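Beta-N-acetylglucosaminidase-like protein Glycoside hydrolase family 20 (Flavobacterium johnsoniae, PDB 6YHH) probably hydrolyses terminal N-acetylhexosamine residues from chitin-derived oligosaccharides, as a beta-N-acetylglucosaminidase of glycoside hydrolase family 20. Local coordinates at residues 161-166 with 178-183; 151-156 with 206-211. All blocks are in the same frame, centred on the assembly; numbering follows the deposited sequence.

Both contacts lie in the catalytic TIM-barrel region of the chain, with centres about 8 Å apart. From the N terminus, strand 146-152 ends within segment 151-156, whose last residues form a turn, helix 160-172 follows, and the chain returns through strand 177-184; interaction 1 closes this short excursion by setting 161-166 against 178-183. The chain then passes through helix 197-202 to residues 206-211, which come back to 151-156 in interaction 2. The longer loop of interaction 2 thus encloses the whole of interaction 1. Strands 146-152 and 177-184 are parallel neighbours in the barrel sheet, and Tyr208, leading into helix 210-222, packs on Val163 and Leu182 as well.

Interaction 1: 161-166 with 178-183; sequences DVVKRN and FHWHLV
In the right-handed beta-alpha-beta crossover of strand 146-152, helix 160-172 and strand 177-184, a repeating element of the TIM barrel, Val163 is the helix residue that meets Phe178 and Trp180 of the second strand. The contact is wholly apolar and buried, and the valine divides its two methyls between the two rings. CG1 goes to the phenylalanine, 3.8 Å from Phe178 CZ, and the two side chains cross at about a right angle. CG2 turns to the six-membered part of the indole. The valine torsion explains this division: CG1 lies anti to the backbone N (chi1 172°), which leaves CG2 anti to the carbonyl carbon.

On the strand, Phe178 and Trp180 also pack on each other. Phe178 CE2 sits 3.6 Å above one face of the indole, offset toward its rim, while Leu182 CD2 covers the opposite face at a similar height. The tryptophan is therefore held between the residues two positions before and after it in the chain. Ile213 and Ile216 of helix 210-222 add to this layer outside the barrel.

The intervening strand residues, His179 and His181, instead bond to Glu230 on the inner side. On the helix, away from the strand, Arg165 forms a salt bridge with Asp161 one turn earlier and a second with Asp461. The hydrogen bond from Arg165 NH2 to Asp161 OD2 is weak, with an N-H...O angle of 132°. Across the contact, the indole is approached obliquely by the second methyl, with Val163 CG2 lying 4.2 Å from Trp180 CZ2.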
# COMPACT_ATOMS: atom_id res chain seq x y z
N ASP A 161 0.63 -7.81 -3.35
CA ASP A 161 -0.35 -6.83 -2.88
C ASP A 161 -1.00 -6.02 -4.01
O ASP A 161 -2.18 -5.65 -3.94
CB ASP A 161 0.22 -5.88 -1.81
CG ASP A 161 1.41 -5.06 -2.29
OD1 ASP A 161 2.36 -5.61 -2.71
OD2 ASP A 161 1.34 -3.84 -2.14
N VAL A 162 -0.20 -5.70 -5.03
CA VAL A 162 -0.74 -4.96 -6.17
C VAL A 162 -1.76 -5.80 -6.89
O VAL A 162 -2.86 -5.31 -7.26
CB VAL A 162 0.37 -4.61 -7.18
CG1 VAL A 162 -0.21 -3.88 -8.38
CG2 VAL A 162 1.46 -3.70 -6.53
N VAL A 163 -1.46 -7.08 -7.10
CA VAL A 163 -2.35 -7.97 -7.84
C VAL A 163 -3.67 -8.12 -7.06
O VAL A 163 -4.77 -7.99 -7.65
CB VAL A 163 -1.67 -9.35 -8.03
CG1 VAL A 163 -2.65 -10.35 -8.63
CG2 VAL A 163 -0.42 -9.21 -8.89
N LYS A 164 -3.59 -8.35 -5.75
CA LYS A 164 -4.77 -8.55 -4.95
C LYS A 164 -5.69 -7.33 -4.97
O LYS A 164 -6.90 -7.46 -5.20
CB LYS A 164 -4.45 -8.94 -3.51
CG LYS A 164 -3.92 -10.35 -3.34
CD LYS A 164 -3.62 -10.65 -1.91
CE LYS A 164 -3.29 -12.09 -1.69
NZ LYS A 164 -3.18 -12.48 -0.22
N ARG A 165 -5.16 -6.13 -4.74
CA ARG A 165 -6.08 -5.00 -4.67
C ARG A 165 -6.67 -4.73 -6.04
O ARG A 165 -7.82 -4.18 -6.17
CB ARG A 165 -5.46 -3.74 -4.10
CG ARG A 165 -4.30 -3.13 -4.86
CD ARG A 165 -3.72 -1.93 -4.15
NE ARG A 165 -2.66 -1.28 -4.88
CZ ARG A 165 -1.34 -1.40 -4.64
NH1 ARG A 165 -0.47 -0.80 -5.39
NH2 ARG A 165 -0.91 -2.16 -3.63
N ASN A 166 -5.91 -4.96 -7.09
CA ASN A 166 -6.48 -4.76 -8.43
C ASN A 166 -7.60 -5.78 -8.75
O ASN A 166 -8.52 -5.44 -9.44
CB ASN A 166 -5.36 -4.69 -9.46
CG ASN A 166 -4.77 -3.30 -9.51
OD1 ASN A 166 -3.81 -2.92 -8.73
ND2 ASN A 166 -5.36 -2.50 -10.33
N PHE A 178 -8.78 -11.49 -15.48
CA PHE A 178 -7.45 -10.93 -15.15
C PHE A 178 -6.44 -11.70 -15.96
O PHE A 178 -6.25 -12.89 -15.78
CB PHE A 178 -7.20 -11.09 -13.70
CG PHE A 178 -5.82 -10.65 -13.23
CD1 PHE A 178 -5.51 -9.30 -13.12
CD2 PHE A 178 -4.84 -11.56 -12.94
CE1 PHE A 178 -4.27 -8.88 -12.70
CE2 PHE A 178 -3.59 -11.08 -12.50
CZ PHE A 178 -3.35 -9.78 -12.37
N HIS A 179 -5.86 -11.03 -16.94
CA HIS A 179 -4.88 -11.62 -17.82
C HIS A 179 -3.48 -11.23 -17.27
O HIS A 179 -3.11 -10.08 -17.14
CB HIS A 179 -5.17 -11.17 -19.25
CG HIS A 179 -4.10 -11.38 -20.27
ND1 HIS A 179 -4.19 -10.78 -21.50
CD2 HIS A 179 -2.92 -12.08 -20.28
CE1 HIS A 179 -3.11 -11.05 -22.21
NE2 HIS A 179 -2.33 -11.84 -21.50
N TRP A 180 -2.70 -12.26 -16.99
CA TRP A 180 -1.42 -12.06 -16.24
C TRP A 180 -0.25 -12.31 -17.22
O TRP A 180 0.03 -13.46 -17.64
CB TRP A 180 -1.40 -13.02 -15.05
CG TRP A 180 -0.62 -12.62 -13.82
CD1 TRP A 180 0.15 -11.52 -13.59
CD2 TRP A 180 -0.61 -13.38 -12.59
NE1 TRP A 180 0.62 -11.51 -12.29
CE2 TRP A 180 0.16 -12.65 -11.65
CE3 TRP A 180 -1.20 -14.57 -12.21
CZ2 TRP A 180 0.34 -13.09 -10.35
CZ3 TRP A 180 -0.98 -15.04 -10.93
CH2 TRP A 180 -0.23 -14.28 -10.02
N HIS A 181 0.40 -11.23 -17.61
CA HIS A 181 1.50 -11.27 -18.58
C HIS A 181 2.77 -11.48 -17.78
O HIS A 181 3.31 -10.51 -17.21
CB HIS A 181 1.48 -9.96 -19.44
CG HIS A 181 2.52 -9.90 -20.53
ND1 HIS A 181 2.25 -10.34 -21.80
CD2 HIS A 181 3.82 -9.51 -20.55
CE1 HIS A 181 3.34 -10.24 -22.54
NE2 HIS A 181 4.29 -9.69 -21.82
N LEU A 182 3.16 -12.76 -17.67
CA LEU A 182 4.05 -13.25 -16.67
C LEU A 182 5.52 -13.43 -17.12
O LEU A 182 6.39 -13.74 -16.30
CB LEU A 182 3.53 -14.58 -16.12
CG LEU A 182 2.32 -14.51 -15.21
CD1 LEU A 182 1.60 -15.85 -15.18
CD2 LEU A 182 2.86 -14.16 -13.87
N VAL A 183 5.77 -13.09 -18.38
CA VAL A 183 7.06 -13.22 -19.01
C VAL A 183 7.18 -12.23 -20.16
O VAL A 183 6.21 -12.02 -20.90
CB VAL A 183 7.26 -14.66 -19.62
CG1 VAL A 183 8.70 -14.73 -20.11
CG2 VAL A 183 6.85 -15.76 -18.58

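Interaction 2: 151-156 with 206-211; sequences LDASRH and LYYTQE
Asp152 OD1 is gripped by two backbone amides of its own turn, Ser154 N at 2.9 Å and Arg155 N at 3.1 Å, which reach it from the same face of the carboxylate. The first pair makes an Asx turn. The bond from Arg155 N is the straighter, at 167°, although it arrives from above the carboxylate plane. The other oxygen, Asp152 OD2, takes a salt bridge from Arg155 NH1 at 2.9 Å, also from above its plane, while lying itself at the edge of the guanidinium. Arg155, through its backbone and side chain, together with Ser154 N thus holds both oxygens and probably limits rotation of the carboxylate.

Directly after Asp152, Ala153 points its methyl toward the other segment. It meets Tyr208 at the ring edge, near the ring plane, with Ala153 CB 3.3 Å from Tyr208 OH and 3.8 Å from Tyr208 CE2. Leu151 CD2 touches the same hydroxyl more loosely. With CG anti to the carbonyl carbon (chi1 -53°), the tyrosine ring swings from its loop to the end of the strand, where its hydroxyl hydrogen-bonds to Gln158 O. A leucine in place of Tyr208 would probably leave that carbonyl without its phenolic partner and open a gap beside the Ala153 methyl.

Just beyond Tyr208, Thr209 is the N-cap of helix 210-222. The contact sets the C-terminal end of strand 146-152 and the residue after it against the loop that leads into this helix, as part of the TIM-barrel catalytic domain of glycoside hydrolase family 20.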
# COMPACT_ATOMS: atom_id res chain seq x y z
N LEU A 151 -2.37 -7.38 -16.67
CA LEU A 151 -1.25 -6.81 -15.85
C LEU A 151 0.09 -7.37 -16.32
O LEU A 151 0.26 -8.60 -16.40
CB LEU A 151 -1.43 -7.15 -14.38
CG LEU A 151 -0.38 -6.63 -13.36
CD1 LEU A 151 -1.03 -6.39 -11.97
CD2 LEU A 151 0.77 -7.59 -13.22
N ASP A 152 0.97 -6.48 -16.76
CA ASP A 152 2.38 -6.83 -17.18
C ASP A 152 3.23 -6.91 -15.95
O ASP A 152 3.52 -5.88 -15.28
CB ASP A 152 2.84 -5.77 -18.15
CG ASP A 152 4.27 -5.87 -18.58
OD1 ASP A 152 5.04 -6.79 -18.16
OD2 ASP A 152 4.67 -4.95 -19.35
N ALA A 153 3.58 -8.13 -15.55
CA ALA A 153 4.43 -8.30 -14.38
C ALA A 153 5.93 -8.43 -14.75
O ALA A 153 6.79 -8.57 -13.88
CB ALA A 153 3.99 -9.54 -13.61
N SER A 154 6.25 -8.33 -16.05
CA SER A 154 7.62 -8.50 -16.50
C SER A 154 8.42 -7.15 -16.51
O SER A 154 9.53 -7.09 -16.01
CB SER A 154 7.65 -9.13 -17.92
OG SER A 154 8.97 -9.19 -18.43
N ARG A 155 7.86 -6.13 -17.16
CA ARG A 155 8.62 -4.91 -17.33
C ARG A 155 8.97 -4.29 -15.94
O ARG A 155 10.11 -4.08 -15.61
CB ARG A 155 7.86 -3.92 -18.20
CG ARG A 155 8.00 -4.21 -19.71
CD ARG A 155 7.75 -5.63 -20.12
NE ARG A 155 7.86 -5.80 -21.59
CZ ARG A 155 6.94 -5.44 -22.46
NH1 ARG A 155 5.75 -4.96 -22.07
NH2 ARG A 155 7.21 -5.45 -23.74
N HIS A 156 7.97 -4.06 -15.13
CA HIS A 156 8.08 -3.85 -13.70
C HIS A 156 7.25 -4.87 -12.97
O HIS A 156 6.06 -4.97 -13.16
CB HIS A 156 7.58 -2.47 -13.22
CG HIS A 156 8.55 -1.35 -13.47
ND1 HIS A 156 8.64 -0.71 -14.69
CD2 HIS A 156 9.52 -0.80 -12.70
CE1 HIS A 156 9.58 0.21 -14.64
NE2 HIS A 156 10.12 0.19 -13.45
N LEU A 206 12.76 -11.55 -8.68
CA LEU A 206 11.41 -10.93 -8.61
C LEU A 206 10.47 -11.88 -9.37
O LEU A 206 10.58 -12.02 -10.59
CB LEU A 206 11.47 -9.57 -9.27
CG LEU A 206 12.32 -8.52 -8.62
CD1 LEU A 206 12.39 -7.27 -9.46
CD2 LEU A 206 11.81 -8.22 -7.23
N TYR A 207 9.58 -12.58 -8.63
CA TYR A 207 8.72 -13.58 -9.20
C TYR A 207 7.64 -13.98 -8.21
O TYR A 207 7.76 -13.71 -7.02
CB TYR A 207 9.49 -14.86 -9.71
CG TYR A 207 10.21 -15.60 -8.57
CD1 TYR A 207 11.49 -15.19 -8.17
CD2 TYR A 207 9.64 -16.66 -7.95
CE1 TYR A 207 12.14 -15.81 -7.12
CE2 TYR A 207 10.30 -17.29 -6.89
CZ TYR A 207 11.53 -16.88 -6.51
OH TYR A 207 12.18 -17.55 -5.50
N TYR A 208 6.60 -14.58 -8.75
CA TYR A 208 5.54 -15.15 -7.93
C TYR A 208 5.83 -16.62 -7.66
O TYR A 208 6.18 -17.38 -8.58
CB TYR A 208 4.23 -15.11 -8.60
CG TYR A 208 3.86 -13.71 -9.09
CD1 TYR A 208 3.43 -12.74 -8.21
CD2 TYR A 208 3.92 -13.40 -10.45
CE1 TYR A 208 3.13 -11.45 -8.69
CE2 TYR A 208 3.56 -12.14 -10.92
CZ TYR A 208 3.13 -11.21 -10.03
OH TYR A 208 2.79 -9.94 -10.54
N THR A 209 5.74 -17.01 -6.39
CA THR A 209 5.87 -18.44 -6.09
C THR A 209 4.66 -19.19 -6.60
O THR A 209 3.61 -18.64 -6.82
CB THR A 209 6.08 -18.74 -4.60
OG1 THR A 209 4.84 -18.51 -3.88
CG2 THR A 209 7.15 -17.94 -4.01
N GLN A 210 4.79 -20.51 -6.71
CA GLN A 210 3.63 -21.37 -7.12
C GLN A 210 2.48 -21.24 -6.13
O GLN A 210 1.33 -21.18 -6.50
CB GLN A 210 4.05 -22.84 -7.34
CG GLN A 210 5.14 -22.92 -8.41
CD GLN A 210 5.39 -24.32 -8.91
OE1 GLN A 210 4.90 -25.29 -8.33
NE2 GLN A 210 6.09 -24.42 -10.03
N GLU A 211 2.82 -21.19 -4.81
CA GLU A 211 1.81 -21.11 -3.80
C GLU A 211 1.13 -19.71 -3.92
O GLU A 211 -0.09 -19.65 -3.78
CB GLU A 211 2.37 -21.27 -2.41
CG GLU A 211 1.35 -20.98 -1.32
CD GLU A 211 2.04 -20.88 0.08
OE1 GLU A 211 2.41 -19.71 0.46
OE2 GLU A 211 2.16 -21.99 0.66